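Local coordinates for histidine triad protein (Bacillus subtilis, PDB 1Y23), which belongs to the histidine triad (HIT) family and probably binds nucleotides and hydrolyses their phosphate-linked derivatives, as its relatives do, at residues I8-I13 against V98-M103; E26-F31 against T42-K47. One frame throughout, in Å; residues are numbered along the deposited sequence.

Contact 1: residues I8-I13 against V98-M103; sequences IFCKII and VFHYHM. With ZN (zinc ion), chain G.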
loop_
_atom_site.group_PDB
_atom_site.type_symbol
_atom_site.label_atom_id
_atom_site.label_comp_id
_atom_site.label_asym_id
_atom_site.label_seq_id
_atom_site.Cartn_x
_atom_site.Cartn_y
_atom_site.Cartn_z
ATOM N N ILE B 8 19.033 3.727 7.725
ATOM C CA ILE B 8 19.651 3.576 6.415
ATOM C C ILE B 8 18.995 4.442 5.333
ATOM O O ILE B 8 19.657 4.848 4.374
ATOM C CB ILE B 8 19.626 2.097 5.962
ATOM C CG1 ILE B 8 20.655 1.872 4.853
ATOM C CG2 ILE B 8 18.238 1.722 5.450
ATOM C CD1 ILE B 8 20.851 0.414 4.495
ATOM N N PHE B 9 17.701 4.723 5.481
ATOM C CA PHE B 9 16.986 5.537 4.490
ATOM C C PHE B 9 17.292 7.026 4.610
ATOM O O PHE B 9 17.278 7.751 3.614
ATOM C CB PHE B 9 15.473 5.321 4.590
ATOM C CG PHE B 9 15.019 3.973 4.104
ATOM C CD1 PHE B 9 15.878 3.146 3.380
ATOM C CD2 PHE B 9 13.719 3.536 4.355
ATOM C CE1 PHE B 9 15.451 1.904 2.915
ATOM C CE2 PHE B 9 13.278 2.293 3.895
ATOM C CZ PHE B 9 14.146 1.472 3.171
ATOM N N CYS B 10 17.549 7.484 5.828
ATOM C CA CYS B 10 17.886 8.883 6.031
ATOM C C CYS B 10 19.266 9.136 5.430
ATOM O O CYS B 10 19.534 10.215 4.906
ATOM C CB CYS B 10 17.872 9.232 7.527
ATOM S SG CYS B 10 16.237 9.736 8.168
ATOM N N LYS B 11 20.136 8.132 5.494
ATOM C CA LYS B 11 21.483 8.267 4.943
ATOM C C LYS B 11 21.443 8.225 3.414
ATOM O O LYS B 11 22.324 8.770 2.756
ATOM C CB LYS B 11 22.396 7.162 5.479
ATOM C CG LYS B 11 22.392 7.057 6.993
ATOM C CD LYS B 11 23.466 6.111 7.492
ATOM C CE LYS B 11 24.814 6.819 7.589
ATOM N NZ LYS B 11 24.793 7.830 8.691
ATOM N N ILE B 12 20.430 7.566 2.852
ATOM C CA ILE B 12 20.289 7.516 1.403
ATOM C C ILE B 12 19.721 8.864 0.951
ATOM O O ILE B 12 20.056 9.360 -0.123
ATOM C CB ILE B 12 19.332 6.390 0.945
ATOM C CG1 ILE B 12 19.945 5.019 1.255
ATOM C CG2 ILE B 12 19.048 6.524 -0.544
ATOM C CD1 ILE B 12 19.031 3.836 0.945
ATOM N N ILE B 13 18.862 9.453 1.776
ATOM C CA ILE B 13 18.267 10.751 1.464
ATOM C C ILE B 13 19.360 11.820 1.566
ATOM O O ILE B 13 19.407 12.753 0.769
ATOM C CB ILE B 13 17.128 11.112 2.464
ATOM C CG1 ILE B 13 15.992 10.093 2.358
ATOM C CG2 ILE B 13 16.591 12.505 2.167
ATOM C CD1 ILE B 13 14.914 10.288 3.380
ATOM N N VAL B 98 13.279 -1.572 8.571
ATOM C CA VAL B 98 13.819 -0.222 8.762
ATOM C C VAL B 98 12.681 0.651 9.281
ATOM O O VAL B 98 11.615 0.716 8.667
ATOM C CB VAL B 98 14.362 0.379 7.433
ATOM C CG1 VAL B 98 14.811 1.816 7.651
ATOM C CG2 VAL B 98 15.524 -0.455 6.914
ATOM N N PHE B 99 12.899 1.320 10.410
ATOM C CA PHE B 99 11.845 2.155 10.975
ATOM C C PHE B 99 11.682 3.550 10.364
ATOM O O PHE B 99 11.674 4.559 11.069
ATOM C CB PHE B 99 11.991 2.261 12.499
ATOM C CG PHE B 99 11.696 0.969 13.235
ATOM C CD1 PHE B 99 10.788 0.038 12.719
ATOM C CD2 PHE B 99 12.304 0.702 14.464
ATOM C CE1 PHE B 99 10.490 -1.146 13.408
ATOM C CE2 PHE B 99 12.017 -0.478 15.168
ATOM C CZ PHE B 99 11.103 -1.404 14.637
ATOM N N HIS B 100 11.537 3.582 9.043
ATOM C CA HIS B 100 11.319 4.816 8.287
ATOM C C HIS B 100 10.275 4.389 7.262
ATOM O O HIS B 100 10.496 3.440 6.512
ATOM C CB HIS B 100 12.615 5.284 7.603
ATOM C CG HIS B 100 12.507 6.619 6.925
ATOM N ND1 HIS B 100 13.580 7.476 6.788
ATOM C CD2 HIS B 100 11.462 7.232 6.311
ATOM C CE1 HIS B 100 13.204 8.552 6.122
ATOM N NE2 HIS B 100 11.926 8.430 5.820
ATOM N N TYR B 101 9.131 5.070 7.250
ATOM C CA TYR B 101 8.044 4.717 6.336
ATOM C C TYR B 101 8.513 4.555 4.900
ATOM O O TYR B 101 9.231 5.402 4.372
ATOM C CB TYR B 101 6.920 5.770 6.376
ATOM C CG TYR B 101 5.748 5.445 5.462
ATOM C CD1 TYR B 101 4.704 4.616 5.894
ATOM C CD2 TYR B 101 5.721 5.905 4.140
ATOM C CE1 TYR B 101 3.667 4.249 5.029
ATOM C CE2 TYR B 101 4.696 5.545 3.266
ATOM C CZ TYR B 101 3.670 4.714 3.713
ATOM O OH TYR B 101 2.663 4.334 2.848
ATOM N N HIS B 102 8.102 3.455 4.279
ATOM C CA HIS B 102 8.436 3.188 2.890
ATOM C C HIS B 102 7.361 2.335 2.240
ATOM O O HIS B 102 6.746 1.488 2.884
ATOM C CB HIS B 102 9.809 2.504 2.751
ATOM C CG HIS B 102 9.994 1.301 3.627
ATOM N ND1 HIS B 102 10.146 1.391 4.994
ATOM C CD2 HIS B 102 10.091 -0.015 3.325
ATOM C CE1 HIS B 102 10.332 0.185 5.496
ATOM N NE2 HIS B 102 10.305 -0.689 4.504
ATOM N N MET B 103 7.132 2.586 0.957
ATOM C CA MET B 103 6.143 1.858 0.184
ATOM C C MET B 103 6.879 1.057 -0.879
ATOM O O MET B 103 7.752 1.592 -1.562
ATOM C CB MET B 103 5.190 2.839 -0.498
ATOM C CG MET B 103 4.149 2.190 -1.389
ATOM S SD MET B 103 2.663 1.711 -0.483
ATOM C CE MET B 103 1.559 3.047 -0.939
HETATM ZN ZN ZN G . 14.897 7.690 8.424
#

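Contact 2: residues E26-F31 against T42-K47; sequences EHVLAF and TLVIPK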
loop_
_atom_site.group_PDB
_atom_site.type_symbol
_atom_site.label_atom_id
_atom_site.label_comp_id
_atom_site.label_asym_id
_atom_site.label_seq_id
_atom_site.Cartn_x
_atom_site.Cartn_y
_atom_site.Cartn_z
ATOM N N GLU B 26 10.833 17.749 -3.571
ATOM C CA GLU B 26 11.074 18.373 -2.280
ATOM C C GLU B 26 10.779 17.514 -1.041
ATOM O O GLU B 26 11.477 17.617 -0.030
ATOM C CB GLU B 26 10.282 19.679 -2.207
ATOM C CG GLU B 26 10.554 20.518 -0.978
ATOM C CD GLU B 26 9.869 21.874 -1.042
ATOM O OE1 GLU B 26 9.970 22.632 -0.048
ATOM O OE2 GLU B 26 9.236 22.176 -2.083
ATOM N N HIS B 27 9.769 16.654 -1.118
ATOM C CA HIS B 27 9.396 15.838 0.036
ATOM C C HIS B 27 9.485 14.335 -0.167
ATOM O O HIS B 27 9.412 13.570 0.791
ATOM C CB HIS B 27 7.969 16.188 0.444
ATOM C CG HIS B 27 7.720 17.659 0.552
ATOM N ND1 HIS B 27 8.280 18.435 1.544
ATOM C CD2 HIS B 27 6.974 18.493 -0.208
ATOM C CE1 HIS B 27 7.885 19.685 1.391
ATOM N NE2 HIS B 27 7.093 19.748 0.337
ATOM N N VAL B 28 9.644 13.912 -1.411
ATOM C CA VAL B 28 9.701 12.495 -1.706
ATOM C C VAL B 28 10.989 12.049 -2.390
ATOM O O VAL B 28 11.636 12.821 -3.094
ATOM C CB VAL B 28 8.504 12.088 -2.600
ATOM C CG1 VAL B 28 8.475 10.580 -2.785
ATOM C CG2 VAL B 28 7.191 12.565 -1.969
ATOM N N LEU B 29 11.353 10.794 -2.161
ATOM C CA LEU B 29 12.522 10.198 -2.772
ATOM C C LEU B 29 12.202 8.731 -3.048
ATOM O O LEU B 29 11.782 7.988 -2.150
ATOM C CB LEU B 29 13.749 10.296 -1.860
ATOM C CG LEU B 29 15.053 9.705 -2.436
ATOM C CD1 LEU B 29 15.403 10.399 -3.762
ATOM C CD2 LEU B 29 16.189 9.894 -1.442
ATOM N N ALA B 30 12.384 8.336 -4.305
ATOM C CA ALA B 30 12.146 6.966 -4.742
ATOM C C ALA B 30 13.447 6.385 -5.302
ATOM O O ALA B 30 14.223 7.083 -5.961
ATOM C CB ALA B 30 11.058 6.936 -5.796
ATOM N N PHE B 31 13.681 5.107 -5.025
ATOM C CA PHE B 31 14.886 4.421 -5.478
ATOM C C PHE B 31 14.710 2.907 -5.470
ATOM O O PHE B 31 13.907 2.363 -4.710
ATOM C CB PHE B 31 16.077 4.814 -4.598
ATOM C CG PHE B 31 15.834 4.637 -3.127
ATOM C CD1 PHE B 31 15.962 3.387 -2.530
ATOM C CD2 PHE B 31 15.468 5.726 -2.336
ATOM C CE1 PHE B 31 15.733 3.221 -1.165
ATOM C CE2 PHE B 31 15.236 5.573 -0.972
ATOM C CZ PHE B 31 15.367 4.317 -0.381
ATOM N N THR B 42 10.868 -0.980 -6.561
ATOM C CA THR B 42 11.151 0.376 -6.097
ATOM C C THR B 42 10.668 0.710 -4.682
ATOM O O THR B 42 9.637 0.215 -4.229
ATOM C CB THR B 42 10.521 1.409 -7.061
ATOM O OG1 THR B 42 10.992 1.172 -8.394
ATOM C CG2 THR B 42 10.888 2.820 -6.650
ATOM N N LEU B 43 11.426 1.560 -3.997
ATOM C CA LEU B 43 11.058 2.029 -2.665
ATOM C C LEU B 43 10.724 3.513 -2.764
ATOM O O LEU B 43 11.527 4.301 -3.260
ATOM C CB LEU B 43 12.203 1.851 -1.677
ATOM C CG LEU B 43 12.368 0.423 -1.177
ATOM C CD1 LEU B 43 13.727 0.275 -0.509
ATOM C CD2 LEU B 43 11.223 0.089 -0.208
ATOM N N VAL B 44 9.534 3.883 -2.304
ATOM C CA VAL B 44 9.100 5.272 -2.330
ATOM C C VAL B 44 8.976 5.714 -0.881
ATOM O O VAL B 44 8.139 5.204 -0.125
ATOM C CB VAL B 44 7.729 5.435 -3.021
ATOM C CG1 VAL B 44 7.356 6.899 -3.103
ATOM C CG2 VAL B 44 7.758 4.815 -4.403
ATOM N N ILE B 45 9.819 6.658 -0.491
ATOM C CA ILE B 45 9.803 7.142 0.876
ATOM C C ILE B 45 9.771 8.663 0.939
ATOM O O ILE B 45 10.144 9.338 -0.015
ATOM C CB ILE B 45 11.060 6.644 1.649
ATOM C CG1 ILE B 45 12.286 7.480 1.277
ATOM C CG2 ILE B 45 11.355 5.190 1.276
ATOM C CD1 ILE B 45 13.527 7.149 2.081
ATOM N N PRO B 46 9.283 9.222 2.058
ATOM C CA PRO B 46 9.224 10.676 2.236
ATOM C C PRO B 46 10.575 11.056 2.826
ATOM O O PRO B 46 11.182 10.246 3.516
ATOM C CB PRO B 46 8.101 10.847 3.246
ATOM C CG PRO B 46 8.301 9.655 4.116
ATOM C CD PRO B 46 8.504 8.545 3.108
ATOM N N LYS B 47 11.057 12.262 2.556
ATOM C CA LYS B 47 12.344 12.670 3.098
ATOM C C LYS B 47 12.215 12.901 4.598
ATOM O O LYS B 47 13.169 12.703 5.345
ATOM C CB LYS B 47 12.845 13.931 2.391
ATOM C CG LYS B 47 13.122 13.736 0.885
ATOM C CD LYS B 47 13.816 14.957 0.262
ATOM C CE LYS B 47 14.119 14.759 -1.217
ATOM N NZ LYS B 47 14.873 15.906 -1.801
#

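Contact 1: residues I8-I13 against V98-M103
F9 reaches from helix 8-13 across to V98, H100 and H102. Its CG lies anti to the carbonyl carbon (chi1 -71°), which sends the ring toward the 98-103 loop. CB comes first and sits 3.6 Å from H100 ND1. Further out, F9 CD2 lies 3.9 Å from H100 CB. V98 CG1 stands over one ring face in a CH-pi contact, 4.1 Å from the centroid of the F9 ring. CE2, on the far edge, meets H102 CG and ND1 over the face of the imidazole, with F9 CE2 to H102 ND1 at 3.4 Å. The two rings form a T-shaped pair with planes at 81°. H102 is itself held in its own loop: ND1 donates to H100 O at 2.6 Å, and this oxygen lies in the imidazole plane. An alanine here would probably leave H100 O without this donor and open a gap against the F9 ring edge. Beside F9, C10 SG binds zinc at 2.5 Å, and H100 ND1 binds the same ion at 2.1 Å. C7 and H49 complete the site. At the end of the helix, I13 CD1 packs against H100 CE1. H100 and H102 belong to the His-X-His-X-His sequence that names the HIT family, with H104 as its third histidine; here the first of them is also a ligand of a Cys2His2 zinc site.

Contact 2: residues E26-F31 against T42-K47
H27 O accepts the backbone N-H of K47 at 2.7 Å, from a donor lying above the carbonyl plane. P46 CA approaches H27 O too, in a CA-H...O contact. The K47 side chain then runs extended past E26 and V28. Its CD passes 3.6 Å from E26 O, and its CE lies 3.7 Å from V28 O. K47 NZ ends in a salt bridge with E24. From V28 opposite P46 onward the two strands pair as an antiparallel beta hairpin, with axes 4.7 Å apart. L29 and I45 exchange two backbone hydrogen bonds, as do F31 and L43. Between them, A30 faces V44 in a non-hydrogen-bonded pair. This hairpin lies inside the antiparallel sheet of the HIT domain, with strand 21-24 on one flank and strand 103-108 on the other. V28, A30 and V44 point to one face of the sheet, where V28 CG1 meets V44 CG1 at 3.9 Å. Helix 67-79 packs here through A67 and I71. L29, F31, L43 and I45 occupy the other face. F31 CG sits between the backbone N and the carbonyl carbon (chi1 53°), and the ring leans over the neighbouring strand. Its CE1 touches L43 CD1 at 3.6 Å, and L43 CB lies off-centre over the ring. At the ring edge, I45 CD1 comes within 3.8 Å of F31 CE2. I12 and I13 of helix 8-13 pack on F31 and L29.

How the contacts relate
Contact 2 is nested along the chain inside the loop closed by contact 1, and their centres lie about 9 Å apart. The 98-103 segment runs beside strand 42-46. M103 O and V44 N are 3.0 Å apart, a probable hydrogen bond where strand 103-108 begins. H100 NE2 likewise probably donates to P46 O at 3.0 Å. Contact 2 thus supplies a second-shell partner for a zinc ligand, since the other ring nitrogen of H100 holds the metal. I45 joins both contacts: its CG2 lies 3.4 Å from H102 CB, and its side chain also touches F9 and I13. The I45 side chain is about 7 Å from the zinc ion.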